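Local structure of ABC-type transport auxiliary lipoprotein component domain-containing protein (Xanthomonas campestris pv. campestris, 2IQI) at residues A[22-28]-A[84-88]; A[33-37]-A[73-78]; A[48-52]-A[109-114]; A[136-140]-A[180-184]; A[144-149]-A[164-169]. The protein is of unknown function but is predicted to be a lipoprotein serving as an auxiliary component of an ABC-type transport system. All blocks are in the same frame, centred on the assembly; numbering follows the deposited sequence.

Contact 1: A[22-28]-A[84-88]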
# COMPACT_ATOMS: atom_id res chain seq x y z
N ASN A 22 13.57 -2.92 9.21
CA ASN A 22 14.83 -3.11 8.52
C ASN A 22 15.97 -2.40 9.25
O ASN A 22 15.91 -1.19 9.45
CB ASN A 22 14.70 -2.57 7.11
CG ASN A 22 15.98 -2.69 6.31
OD1 ASN A 22 17.09 -2.72 6.85
ND2 ASN A 22 15.84 -2.74 5.01
N PRO A 23 17.04 -3.14 9.61
CA PRO A 23 18.14 -2.56 10.38
C PRO A 23 18.82 -1.42 9.69
O PRO A 23 19.50 -0.67 10.35
CB PRO A 23 19.11 -3.73 10.54
CG PRO A 23 18.23 -4.92 10.52
CD PRO A 23 17.30 -4.57 9.36
N ALA A 24 18.62 -1.24 8.40
CA ALA A 24 19.26 -0.12 7.76
C ALA A 24 18.39 1.12 7.58
O ALA A 24 18.80 2.08 6.89
CB ALA A 24 19.86 -0.56 6.43
N TRP A 25 17.19 1.10 8.15
CA TRP A 25 16.36 2.28 8.07
C TRP A 25 16.87 3.26 9.12
O TRP A 25 17.06 2.87 10.28
CB TRP A 25 14.89 1.97 8.33
CG TRP A 25 14.18 1.12 7.28
CD1 TRP A 25 14.58 0.90 5.99
CD2 TRP A 25 12.93 0.43 7.43
NE1 TRP A 25 13.68 0.10 5.35
CE2 TRP A 25 12.66 -0.21 6.20
CE3 TRP A 25 12.01 0.29 8.48
CZ2 TRP A 25 11.52 -0.99 6.00
CZ3 TRP A 25 10.88 -0.49 8.27
CH2 TRP A 25 10.65 -1.13 7.04
N PRO A 26 17.04 4.54 8.74
CA PRO A 26 17.43 5.52 9.73
C PRO A 26 16.38 5.60 10.83
O PRO A 26 15.15 5.49 10.54
CB PRO A 26 17.45 6.84 8.95
CG PRO A 26 16.58 6.60 7.80
CD PRO A 26 16.80 5.16 7.43
N GLN A 27 16.86 5.74 12.06
CA GLN A 27 16.06 6.17 13.20
C GLN A 27 15.94 7.68 13.11
O GLN A 27 16.96 8.36 13.15
CB GLN A 27 16.72 5.77 14.50
CG GLN A 27 15.79 5.94 15.68
CD GLN A 27 16.02 4.90 16.76
OE1 GLN A 27 17.18 4.60 17.12
NE2 GLN A 27 14.93 4.33 17.28
N VAL A 28 14.73 8.20 12.97
CA VAL A 28 14.56 9.63 12.72
C VAL A 28 13.95 10.35 13.92
O VAL A 28 13.67 9.74 14.94
CB VAL A 28 13.71 9.93 11.45
CG1 VAL A 28 14.30 9.23 10.21
CG2 VAL A 28 12.27 9.57 11.67
N SER A 84 7.87 -0.04 13.64
CA SER A 84 9.23 -0.13 13.12
C SER A 84 10.27 0.18 14.15
O SER A 84 11.38 -0.33 14.07
CB SER A 84 9.42 0.78 11.92
OG SER A 84 9.27 2.12 12.31
N GLY A 85 9.92 1.02 15.12
CA GLY A 85 10.89 1.52 16.08
C GLY A 85 11.72 2.66 15.50
O GLY A 85 12.52 3.25 16.20
N LYS A 86 11.49 3.03 14.25
CA LYS A 86 12.32 4.03 13.59
C LYS A 86 11.80 5.46 13.69
O LYS A 86 12.55 6.41 13.47
CB LYS A 86 12.58 3.63 12.13
CG LYS A 86 13.18 2.22 11.97
CD LYS A 86 14.60 2.14 12.47
CE LYS A 86 15.05 0.70 12.58
NZ LYS A 86 16.53 0.59 12.62
N ILE A 87 10.52 5.61 14.04
CA ILE A 87 9.86 6.92 14.04
C ILE A 87 8.81 7.02 15.15
O ILE A 87 7.85 6.27 15.18
CB ILE A 87 9.20 7.23 12.67
CG1 ILE A 87 8.51 8.59 12.69
CG2 ILE A 87 8.19 6.16 12.27
CD1 ILE A 87 8.20 9.11 11.33
N ALA A 88 9.01 7.97 16.05
CA ALA A 88 8.18 8.08 17.22
C ALA A 88 6.88 8.78 16.90
O ALA A 88 5.92 8.61 17.63
CB ALA A 88 8.92 8.79 18.37
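Take the polar atoms of these two loops in turn. The backbone bond is Val28 N to Lys86 O, 2.9 Å and nearly straight. Gln27 NE2 reaches Gly85 O at 2.9 Å, but the angle is poor and the bond weak. Lys86 NZ lies near the carbonyls of Asn22 (O at 3.7 Å), Pro23 (O at 3.9 Å) and Trp25, with a weak bond to Trp25 O at 3.3 Å. Within 22-28, a type I turn puts Trp25 N on Asn22 O (2.9 Å), and Ala24 N goes to Asn22 OD1 (2.6 Å), an Asx turn. Lys86 N is taken by Ser84 OG (3.1 Å) in an ST turn; that hydroxyl also bonds Phe81 O. Ser84 CB and Lys86 CG lie at the edge of the Trp25 indole, near its plane. The Asx and type I turns, and the ST turn at the helix end where Gly85 has positive phi, lie in loops leading into the neighbouring parallel strands 31-34 and 89-91 of an alpha/beta fold.

Contact 2: A[33-37]-A[73-78]; sequences LVAKP and LEDSVV
Val34 lays its side chain across Val77 and Val78: Val34 CG1 sits 4.0 Å from Val77 CG1, and Val34 CB 3.7 Å from Val78 CG2. This is alpha/beta layer packing, with helix 69-82 lying against the mixed sheet at strand 31-34, beside 89-91 and 101-110. Build 73-78 as regular helix and 33-34 as extended strand, then let 35-37 run on as an extended loop. Val34 and Val78 have CA atoms 6.9 Å apart, Lys36 and Glu74 6.5 Å, so the two segments run in opposing senses. Val34, Val77 and Val78 are all t. Pro37 points at the helix and closes the end of the contact at Leu73, its CG 4.0 Å from Leu73 CD2 and its CD 3.7 Å from Glu74 CB. Glu74, t at chi1 and chi2, reaches towards the 35-37 loop, bringing OE1 to 3.8 Å from Lys36 CG; its OE2 makes a long, weak ion pair with Arg92. A water donates to Val34 O at 2.6 Å and, weakly, to Glu74 OE2 at 3.4 Å.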
# COMPACT_ATOMS: atom_id res chain seq x y z
N LEU A 33 2.88 12.70 8.93
CA LEU A 33 1.46 12.62 8.75
C LEU A 33 1.19 11.72 7.54
O LEU A 33 1.66 12.03 6.43
CB LEU A 33 0.82 14.01 8.56
CG LEU A 33 -0.60 13.91 7.98
CD1 LEU A 33 -1.53 13.38 9.04
CD2 LEU A 33 -1.16 15.20 7.37
N VAL A 34 0.46 10.61 7.74
CA VAL A 34 0.08 9.76 6.64
C VAL A 34 -1.31 10.19 6.17
O VAL A 34 -2.28 10.02 6.89
CB VAL A 34 0.10 8.25 7.06
CG1 VAL A 34 -0.39 7.35 5.92
CG2 VAL A 34 1.47 7.83 7.53
N ALA A 35 -1.41 10.74 4.97
CA ALA A 35 -2.70 11.10 4.41
C ALA A 35 -3.63 9.90 4.08
O ALA A 35 -3.19 8.74 4.05
CB ALA A 35 -2.50 11.98 3.18
N LYS A 36 -4.91 10.19 3.83
CA LYS A 36 -5.80 9.19 3.24
C LYS A 36 -5.32 8.95 1.83
O LYS A 36 -5.14 9.90 1.08
CB LYS A 36 -7.28 9.65 3.21
CG LYS A 36 -8.05 9.35 4.48
CD LYS A 36 -9.57 9.12 4.23
CE LYS A 36 -10.40 9.12 5.60
NZ LYS A 36 -11.78 9.86 5.55
N PRO A 37 -5.10 7.68 1.45
CA PRO A 37 -4.81 7.34 0.05
C PRO A 37 -5.97 7.74 -0.82
O PRO A 37 -7.12 7.73 -0.37
CB PRO A 37 -4.69 5.83 0.07
CG PRO A 37 -4.28 5.53 1.50
CD PRO A 37 -5.08 6.48 2.30
N LEU A 73 -4.63 -0.24 3.06
CA LEU A 73 -3.38 0.40 2.74
C LEU A 73 -2.99 1.51 3.73
O LEU A 73 -1.87 1.57 4.23
CB LEU A 73 -3.35 0.87 1.29
CG LEU A 73 -1.92 1.34 1.00
CD1 LEU A 73 -1.07 0.21 0.45
CD2 LEU A 73 -1.92 2.58 0.10
N GLU A 74 -3.94 2.38 4.03
CA GLU A 74 -3.75 3.32 5.13
C GLU A 74 -3.42 2.65 6.50
O GLU A 74 -2.56 3.11 7.23
CB GLU A 74 -4.96 4.22 5.22
CG GLU A 74 -4.74 5.49 5.99
CD GLU A 74 -6.05 6.09 6.49
OE1 GLU A 74 -7.09 5.90 5.80
OE2 GLU A 74 -6.03 6.74 7.58
N ASP A 75 -4.06 1.56 6.84
CA ASP A 75 -3.69 0.91 8.09
C ASP A 75 -2.36 0.17 8.03
O ASP A 75 -1.69 0.08 9.05
CB ASP A 75 -4.80 -0.04 8.62
CG ASP A 75 -6.07 0.69 9.03
OD1 ASP A 75 -6.13 1.93 8.82
OD2 ASP A 75 -7.00 0.03 9.57
N SER A 76 -1.97 -0.37 6.88
CA SER A 76 -0.73 -1.13 6.85
C SER A 76 0.42 -0.22 7.04
O SER A 76 1.37 -0.55 7.77
CB SER A 76 -0.55 -1.83 5.51
OG SER A 76 -1.51 -2.85 5.43
N VAL A 77 0.31 0.91 6.36
CA VAL A 77 1.39 1.88 6.27
C VAL A 77 1.67 2.46 7.65
O VAL A 77 2.82 2.41 8.13
CB VAL A 77 1.09 2.96 5.20
CG1 VAL A 77 2.01 4.14 5.38
CG2 VAL A 77 1.29 2.38 3.82
N VAL A 78 0.61 2.98 8.29
CA VAL A 78 0.70 3.58 9.60
C VAL A 78 1.11 2.55 10.65
O VAL A 78 1.99 2.80 11.45
CB VAL A 78 -0.63 4.20 10.00
CG1 VAL A 78 -0.66 4.44 11.49
CG2 VAL A 78 -0.84 5.48 9.26
O HOH W 1 -4.87 9.87 7.29

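Contact 3: A[48-52]-A[109-114]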
# COMPACT_ATOMS: atom_id res chain seq x y z
N ILE A 48 -13.53 -6.78 -4.55
CA ILE A 48 -12.23 -7.26 -4.98
C ILE A 48 -12.19 -7.26 -6.47
O ILE A 48 -12.89 -8.01 -7.12
CB ILE A 48 -11.91 -8.66 -4.45
CG1 ILE A 48 -12.12 -8.71 -2.94
CG2 ILE A 48 -10.49 -9.04 -4.86
CD1 ILE A 48 -11.76 -9.98 -2.27
N ASN A 49 -11.34 -6.40 -7.02
CA ASN A 49 -11.18 -6.32 -8.46
C ASN A 49 -10.40 -7.46 -9.09
O ASN A 49 -9.46 -8.02 -8.49
CB ASN A 49 -10.54 -5.01 -8.82
CG ASN A 49 -11.32 -3.83 -8.29
OD1 ASN A 49 -12.49 -3.96 -7.97
ND2 ASN A 49 -10.67 -2.66 -8.21
N VAL A 50 -10.82 -7.79 -10.29
CA VAL A 50 -10.19 -8.82 -11.08
C VAL A 50 -10.22 -8.37 -12.54
O VAL A 50 -11.21 -7.85 -13.01
CB VAL A 50 -10.87 -10.21 -10.82
CG1 VAL A 50 -12.38 -10.13 -11.03
CG2 VAL A 50 -10.23 -11.33 -11.68
N ARG A 51 -9.10 -8.54 -13.22
CA ARG A 51 -8.97 -8.22 -14.64
C ARG A 51 -8.79 -9.55 -15.40
O ARG A 51 -7.66 -10.01 -15.58
CB ARG A 51 -7.74 -7.32 -14.84
CG ARG A 51 -7.49 -6.84 -16.27
CD ARG A 51 -6.37 -5.84 -16.36
NE ARG A 51 -6.53 -4.77 -15.37
CZ ARG A 51 -6.95 -3.53 -15.63
NH1 ARG A 51 -7.28 -3.17 -16.86
NH2 ARG A 51 -7.02 -2.66 -14.65
N PRO A 52 -9.91 -10.21 -15.79
CA PRO A 52 -9.73 -11.49 -16.45
C PRO A 52 -9.12 -11.37 -17.85
O PRO A 52 -8.50 -12.33 -18.30
CB PRO A 52 -11.14 -12.04 -16.52
CG PRO A 52 -12.00 -10.83 -16.53
CD PRO A 52 -11.34 -9.90 -15.60
N ARG A 109 -3.75 0.75 -9.15
CA ARG A 109 -4.29 -0.58 -9.37
C ARG A 109 -4.30 -1.33 -8.06
O ARG A 109 -3.32 -1.27 -7.29
CB ARG A 109 -3.49 -1.31 -10.46
CG ARG A 109 -3.80 -0.72 -11.86
CD ARG A 109 -3.34 -1.60 -12.93
NE ARG A 109 -1.92 -1.86 -12.80
CZ ARG A 109 -1.37 -3.06 -12.96
NH1 ARG A 109 -2.13 -4.12 -13.25
NH2 ARG A 109 -0.07 -3.22 -12.82
N PHE A 110 -5.44 -1.96 -7.78
CA PHE A 110 -5.60 -2.89 -6.67
C PHE A 110 -6.46 -4.08 -7.18
O PHE A 110 -7.71 -4.08 -7.09
CB PHE A 110 -6.26 -2.20 -5.49
CG PHE A 110 -5.94 -2.82 -4.17
CD1 PHE A 110 -6.61 -3.95 -3.74
CD2 PHE A 110 -4.95 -2.28 -3.36
CE1 PHE A 110 -6.30 -4.53 -2.53
CE2 PHE A 110 -4.64 -2.84 -2.15
CZ PHE A 110 -5.31 -3.97 -1.74
N GLU A 111 -5.81 -5.08 -7.77
CA GLU A 111 -6.56 -6.03 -8.56
C GLU A 111 -5.91 -7.40 -8.67
O GLU A 111 -4.69 -7.53 -8.60
CB GLU A 111 -6.82 -5.46 -9.95
CG GLU A 111 -5.52 -5.22 -10.75
CD GLU A 111 -5.74 -4.43 -12.04
OE1 GLU A 111 -5.55 -5.01 -13.12
OE2 GLU A 111 -6.11 -3.23 -11.97
N SER A 112 -6.75 -8.41 -8.83
CA SER A 112 -6.28 -9.72 -9.25
C SER A 112 -6.11 -9.72 -10.76
O SER A 112 -7.07 -9.58 -11.49
CB SER A 112 -7.30 -10.76 -8.85
OG SER A 112 -6.78 -12.02 -9.09
N ASP A 113 -4.87 -9.82 -11.22
CA ASP A 113 -4.55 -9.60 -12.65
C ASP A 113 -4.11 -10.89 -13.30
O ASP A 113 -3.09 -11.49 -12.90
CB ASP A 113 -3.48 -8.52 -12.78
CG ASP A 113 -3.11 -8.18 -14.24
OD1 ASP A 113 -3.89 -8.46 -15.20
OD2 ASP A 113 -2.01 -7.59 -14.42
N TYR A 114 -4.88 -11.34 -14.29
CA TYR A 114 -4.59 -12.61 -14.95
C TYR A 114 -3.41 -12.48 -15.89
O TYR A 114 -2.68 -13.43 -16.09
CB TYR A 114 -5.80 -13.19 -15.68
CG TYR A 114 -6.67 -14.07 -14.83
CD1 TYR A 114 -6.53 -15.47 -14.85
CD2 TYR A 114 -7.64 -13.51 -14.00
CE1 TYR A 114 -7.35 -16.28 -14.05
CE2 TYR A 114 -8.45 -14.29 -13.21
CZ TYR A 114 -8.31 -15.67 -13.23
OH TYR A 114 -9.14 -16.41 -12.42
O HOH W 2 -9.74 -4.96 -4.95
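Start at Arg109, at the end of strand 101-110. Its guanidinium pairs with Glu125 on the neighbouring strand, and it also reaches forward along its own segment: Arg109 NH1 is 3.5 Å from Glu111 OE1 and, at a long 3.7 Å, from Asp113 OD2. The Phe110 ring meets that of Phe162 of helix 155-185, while its carbonyl stays at the contact: a water donates to Phe110 O (3.1 Å) and accepts from Asn49 N (3.0 Å), and Asn49 CB sits 3.4 Å from Phe110 O. At Glu111 the chain turns a corner. With chi1 near +60° its carboxylate reaches Arg51 in a two-pronged salt bridge, Arg51 NE to Glu111 OE1 at a very short 2.5 Å and Arg51 NH2 to Glu111 OE2 at 2.9 Å; Arg51 NH1 is taken by Pro54 O. From here strand 112-113 pairs in parallel with strand 49-51, extending the mixed sheet past the corner. Ser112 bonds strand 49-51 through both its N and its O: Ser112 N gives to Asn49 O (2.8 Å) and Ser112 O accepts from Arg51 N (2.9 Å), with its hydroxyl on Tyr60. Asp113 stands level with Arg51 on the charged face, OD1 3.8 Å from Arg51 CD and bonded to Ala115 N. Tyr114 N makes a weak bond to Arg51 O (3.3 Å), and the edge of its ring meets Val50, CE2 to Val50 CG2 3.8 Å.

Contact 4: A[136-140]-A[180-184]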
# COMPACT_ATOMS: atom_id res chain seq x y z
N GLN A 136 4.88 23.33 1.38
CA GLN A 136 4.13 22.44 0.48
C GLN A 136 5.07 22.08 -0.65
O GLN A 136 4.81 22.33 -1.83
CB GLN A 136 2.85 23.13 -0.02
CG GLN A 136 1.72 23.18 1.01
CD GLN A 136 0.49 24.04 0.59
OE1 GLN A 136 0.56 24.91 -0.31
NE2 GLN A 136 -0.65 23.80 1.29
N ARG A 137 6.21 21.53 -0.24
CA ARG A 137 7.36 21.32 -1.12
C ARG A 137 7.49 19.84 -1.38
O ARG A 137 7.67 19.05 -0.46
CB ARG A 137 8.67 21.85 -0.47
CG ARG A 137 9.96 21.59 -1.28
CD ARG A 137 11.16 22.24 -0.65
NE ARG A 137 11.40 21.71 0.69
CZ ARG A 137 12.04 20.56 0.93
NH1 ARG A 137 12.49 19.86 -0.09
NH2 ARG A 137 12.23 20.11 2.18
N VAL A 138 7.42 19.47 -2.65
CA VAL A 138 7.60 18.08 -3.01
C VAL A 138 9.03 17.65 -2.80
O VAL A 138 9.92 18.14 -3.47
CB VAL A 138 7.15 17.81 -4.43
CG1 VAL A 138 7.22 16.33 -4.70
CG2 VAL A 138 5.71 18.35 -4.60
N VAL A 139 9.24 16.77 -1.82
CA VAL A 139 10.55 16.24 -1.55
C VAL A 139 10.94 15.23 -2.62
O VAL A 139 11.99 15.31 -3.19
CB VAL A 139 10.62 15.61 -0.17
CG1 VAL A 139 11.89 14.81 -0.03
CG2 VAL A 139 10.55 16.68 0.89
N ALA A 140 10.05 14.29 -2.91
CA ALA A 140 10.24 13.27 -3.94
C ALA A 140 8.94 12.51 -4.14
O ALA A 140 7.95 12.68 -3.41
CB ALA A 140 11.32 12.31 -3.56
N THR A 180 14.12 8.79 2.37
CA THR A 180 13.95 10.04 1.65
C THR A 180 13.72 11.20 2.64
O THR A 180 14.34 12.26 2.52
CB THR A 180 12.79 9.98 0.63
OG1 THR A 180 12.91 8.80 -0.20
CG2 THR A 180 12.82 11.21 -0.23
N GLY A 181 12.86 10.98 3.63
CA GLY A 181 12.61 11.99 4.62
C GLY A 181 13.89 12.46 5.27
O GLY A 181 14.15 13.65 5.35
N GLN A 182 14.68 11.50 5.71
CA GLN A 182 15.92 11.74 6.41
C GLN A 182 16.99 12.43 5.54
O GLN A 182 17.75 13.25 6.03
CB GLN A 182 16.45 10.42 6.97
CG GLN A 182 17.66 10.52 7.90
CD GLN A 182 17.44 11.40 9.13
OE1 GLN A 182 16.36 11.99 9.34
NE2 GLN A 182 18.46 11.48 9.95
N GLN A 183 17.05 12.13 4.25
CA GLN A 183 18.04 12.79 3.42
C GLN A 183 17.62 14.22 3.21
O GLN A 183 18.48 15.09 3.06
CB GLN A 183 18.31 12.05 2.10
CG GLN A 183 19.26 10.88 2.35
CD GLN A 183 19.33 9.82 1.24
OE1 GLN A 183 18.53 9.82 0.27
NE2 GLN A 183 20.28 8.89 1.38
N ASP A 184 16.31 14.47 3.22
CA ASP A 184 15.82 15.83 3.05
C ASP A 184 16.06 16.60 4.33
O ASP A 184 16.47 17.74 4.29
CB ASP A 184 14.35 15.89 2.72
CG ASP A 184 13.84 17.32 2.57
OD1 ASP A 184 13.31 17.90 3.54
OD2 ASP A 184 13.97 17.88 1.47
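Strand 137-140 and helix 180-184 cross steeply, their N-to-C directions 118° apart and their axes 8.9 Å at closest. This is the far end of the alpha/beta layer packing, where the C-terminal turns of helix 155-185 meet the start of strand 137-149, just after the hairpin turn from strand 121-132. The strand is irregular here. Gln136 and Arg137 both face His132 in a G1 bulge, and Val139 and Ala140 both face Leu130 in a classic bulge. Because of the second bulge, two successive residues, Val139 and Ala140, point at the helix instead of to opposite faces. Both rest on one methyl: Thr180 CG2 lies 3.7 Å from Val139 CG1 and 3.8 Å from Ala140 CB, while the Thr180 hydroxyl bonds back to Trp176 O. One helical turn on, Asp184 takes up the charge of Arg137. It is a surface salt bridge, met at the edge of the guanidinium, and both residues have further partners: Arg137 NE pairs with Asp135, and Asp184 OD1 bonds the hydroxyl of Tyr101. The carboxylate is gripped end-on, with Arg137 NH2 2.8 Å from Asp184 OD1 and Arg137 NH1 2.9 Å from Asp184 OD2.

Contact 5: A[144-149]-A[164-169]; sequences FTVARP and QALTQV
Strand 144-149 runs nearly antiparallel to helix 164-169, the axes 7.9 Å apart at closest and their N-to-C directions at 149°. In this alpha/beta layer the chain leaves strand 137-149 and folds back so that helix 155-185 covers one face of the sheet. Build 144-149 as regular extended strand and 164-169 as regular helix, with the CA atoms of Arg148 and Ala165 5.9 Å apart. Phe144, Val146 and Arg148 then face the helix, while Thr145 and Ala147 face away. The main bump is Val146 (t), which fills the hollow left by small Ala165 and walled by Gln168 and Val169: Val146 CG1 lies 4.0 Å from Ala165 CB, and Val146 CG2 is 4.0 Å from Val169 CB and 3.7 Å from Gln168 NE2. Val169 (chi1 p) projects back towards the strand, its CG2 3.7 Å from Phe144 CB; the Phe144 ring goes on to meet Trp176 edge-to-face. Arg148 has chi1 to chi3 all m, so it curls past Ala165, with CG 4.0 Å from Ala165 N, and lays one guanidinium face over Gln164 CG. Gln168 is extended (chi1 and chi2 t), and its OE1 accepts from Arg148 NH1 at 3.0 Å.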
# COMPACT_ATOMS: atom_id res chain seq x y z
N PHE A 144 5.44 2.64 -7.07
CA PHE A 144 5.74 1.30 -6.57
C PHE A 144 4.75 0.36 -7.23
O PHE A 144 3.57 0.63 -7.15
CB PHE A 144 5.54 1.23 -5.05
CG PHE A 144 6.53 2.04 -4.26
CD1 PHE A 144 7.72 1.47 -3.82
CD2 PHE A 144 6.28 3.39 -3.97
CE1 PHE A 144 8.62 2.24 -3.09
CE2 PHE A 144 7.17 4.15 -3.24
CZ PHE A 144 8.36 3.56 -2.79
N THR A 145 5.22 -0.73 -7.84
CA THR A 145 4.36 -1.76 -8.41
C THR A 145 4.75 -3.11 -7.81
O THR A 145 5.89 -3.51 -7.93
CB THR A 145 4.51 -1.93 -9.98
OG1 THR A 145 4.61 -0.66 -10.62
CG2 THR A 145 3.34 -2.67 -10.57
N VAL A 146 3.80 -3.83 -7.25
CA VAL A 146 4.10 -5.15 -6.80
C VAL A 146 3.07 -6.12 -7.38
O VAL A 146 1.87 -5.83 -7.36
CB VAL A 146 4.09 -5.20 -5.29
CG1 VAL A 146 4.16 -6.63 -4.79
CG2 VAL A 146 5.27 -4.43 -4.75
N ALA A 147 3.54 -7.25 -7.91
CA ALA A 147 2.64 -8.34 -8.37
C ALA A 147 3.07 -9.68 -7.80
O ALA A 147 4.24 -10.11 -7.93
CB ALA A 147 2.57 -8.39 -9.90
N ARG A 148 2.17 -10.37 -7.12
CA ARG A 148 2.56 -11.65 -6.53
C ARG A 148 1.65 -12.74 -7.04
O ARG A 148 0.44 -12.65 -6.87
CB ARG A 148 2.57 -11.58 -5.00
CG ARG A 148 3.58 -10.57 -4.40
CD ARG A 148 5.04 -11.01 -4.48
NE ARG A 148 5.26 -12.18 -3.62
CZ ARG A 148 5.72 -12.13 -2.37
NH1 ARG A 148 6.06 -10.96 -1.84
NH2 ARG A 148 5.86 -13.25 -1.65
N PRO A 149 2.23 -13.79 -7.66
CA PRO A 149 1.38 -14.83 -8.28
C PRO A 149 0.63 -15.54 -7.18
O PRO A 149 1.17 -15.76 -6.09
CB PRO A 149 2.39 -15.78 -8.91
CG PRO A 149 3.63 -15.62 -8.04
CD PRO A 149 3.66 -14.12 -7.76
N GLN A 164 0.60 -10.93 0.62
CA GLN A 164 1.97 -10.87 0.21
C GLN A 164 2.29 -9.53 -0.51
O GLN A 164 3.33 -8.90 -0.19
CB GLN A 164 2.30 -12.07 -0.67
CG GLN A 164 2.43 -13.44 0.01
CD GLN A 164 2.19 -14.59 -1.00
OE1 GLN A 164 1.46 -15.53 -0.71
NE2 GLN A 164 2.76 -14.48 -2.18
N ALA A 165 1.41 -9.08 -1.42
CA ALA A 165 1.62 -7.82 -2.15
C ALA A 165 1.51 -6.61 -1.22
O ALA A 165 2.30 -5.63 -1.34
CB ALA A 165 0.64 -7.69 -3.28
N LEU A 166 0.55 -6.66 -0.31
CA LEU A 166 0.39 -5.62 0.65
C LEU A 166 1.61 -5.51 1.48
O LEU A 166 2.08 -4.40 1.71
CB LEU A 166 -0.77 -5.90 1.60
CG LEU A 166 -2.01 -5.09 1.27
CD1 LEU A 166 -3.26 -5.84 1.72
CD2 LEU A 166 -1.85 -3.72 1.88
N THR A 167 2.11 -6.66 1.96
CA THR A 167 3.24 -6.66 2.89
C THR A 167 4.46 -6.09 2.16
O THR A 167 5.12 -5.18 2.68
CB THR A 167 3.50 -8.05 3.48
OG1 THR A 167 2.37 -8.46 4.23
CG2 THR A 167 4.74 -8.07 4.39
N GLN A 168 4.71 -6.57 0.95
CA GLN A 168 5.86 -6.09 0.16
C GLN A 168 5.79 -4.59 -0.21
O GLN A 168 6.80 -3.91 -0.04
CB GLN A 168 6.13 -6.98 -1.05
CG GLN A 168 7.25 -6.48 -1.91
CD GLN A 168 7.46 -7.31 -3.19
OE1 GLN A 168 7.11 -8.48 -3.26
NE2 GLN A 168 8.09 -6.69 -4.19
N VAL A 169 4.65 -4.07 -0.68
CA VAL A 169 4.58 -2.64 -1.06
C VAL A 169 4.73 -1.75 0.17
O VAL A 169 5.41 -0.73 0.08
CB VAL A 169 3.35 -2.23 -1.99
CG1 VAL A 169 2.05 -2.01 -1.23
CG2 VAL A 169 3.67 -1.00 -2.81

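All five contacts belong to one alpha/beta chain. Contacts 4 and 5 share strand 137-149 and helix 155-185, contact 5 nested inside the loop that contact 4 closes, their centres 24 Å apart along the same pair of elements. Helix 155-185 also ties in contact 1, where Val28 CG1 touches Gln182 OE1 of contact 4 at 3.6 Å. Contact 2 brings in the second helix, and Ser76 OG meets Leu166 CD2 of contact 5 at 3.7 Å, so helix 69-82 and helix 155-185 touch each other there as well as meeting the sheet. Contact 3 lies at the other end, its centre about 33 Å from that of contact 1, yet Arg109 NH2 comes within 4.1 Å of Thr145 CG2 in contact 5.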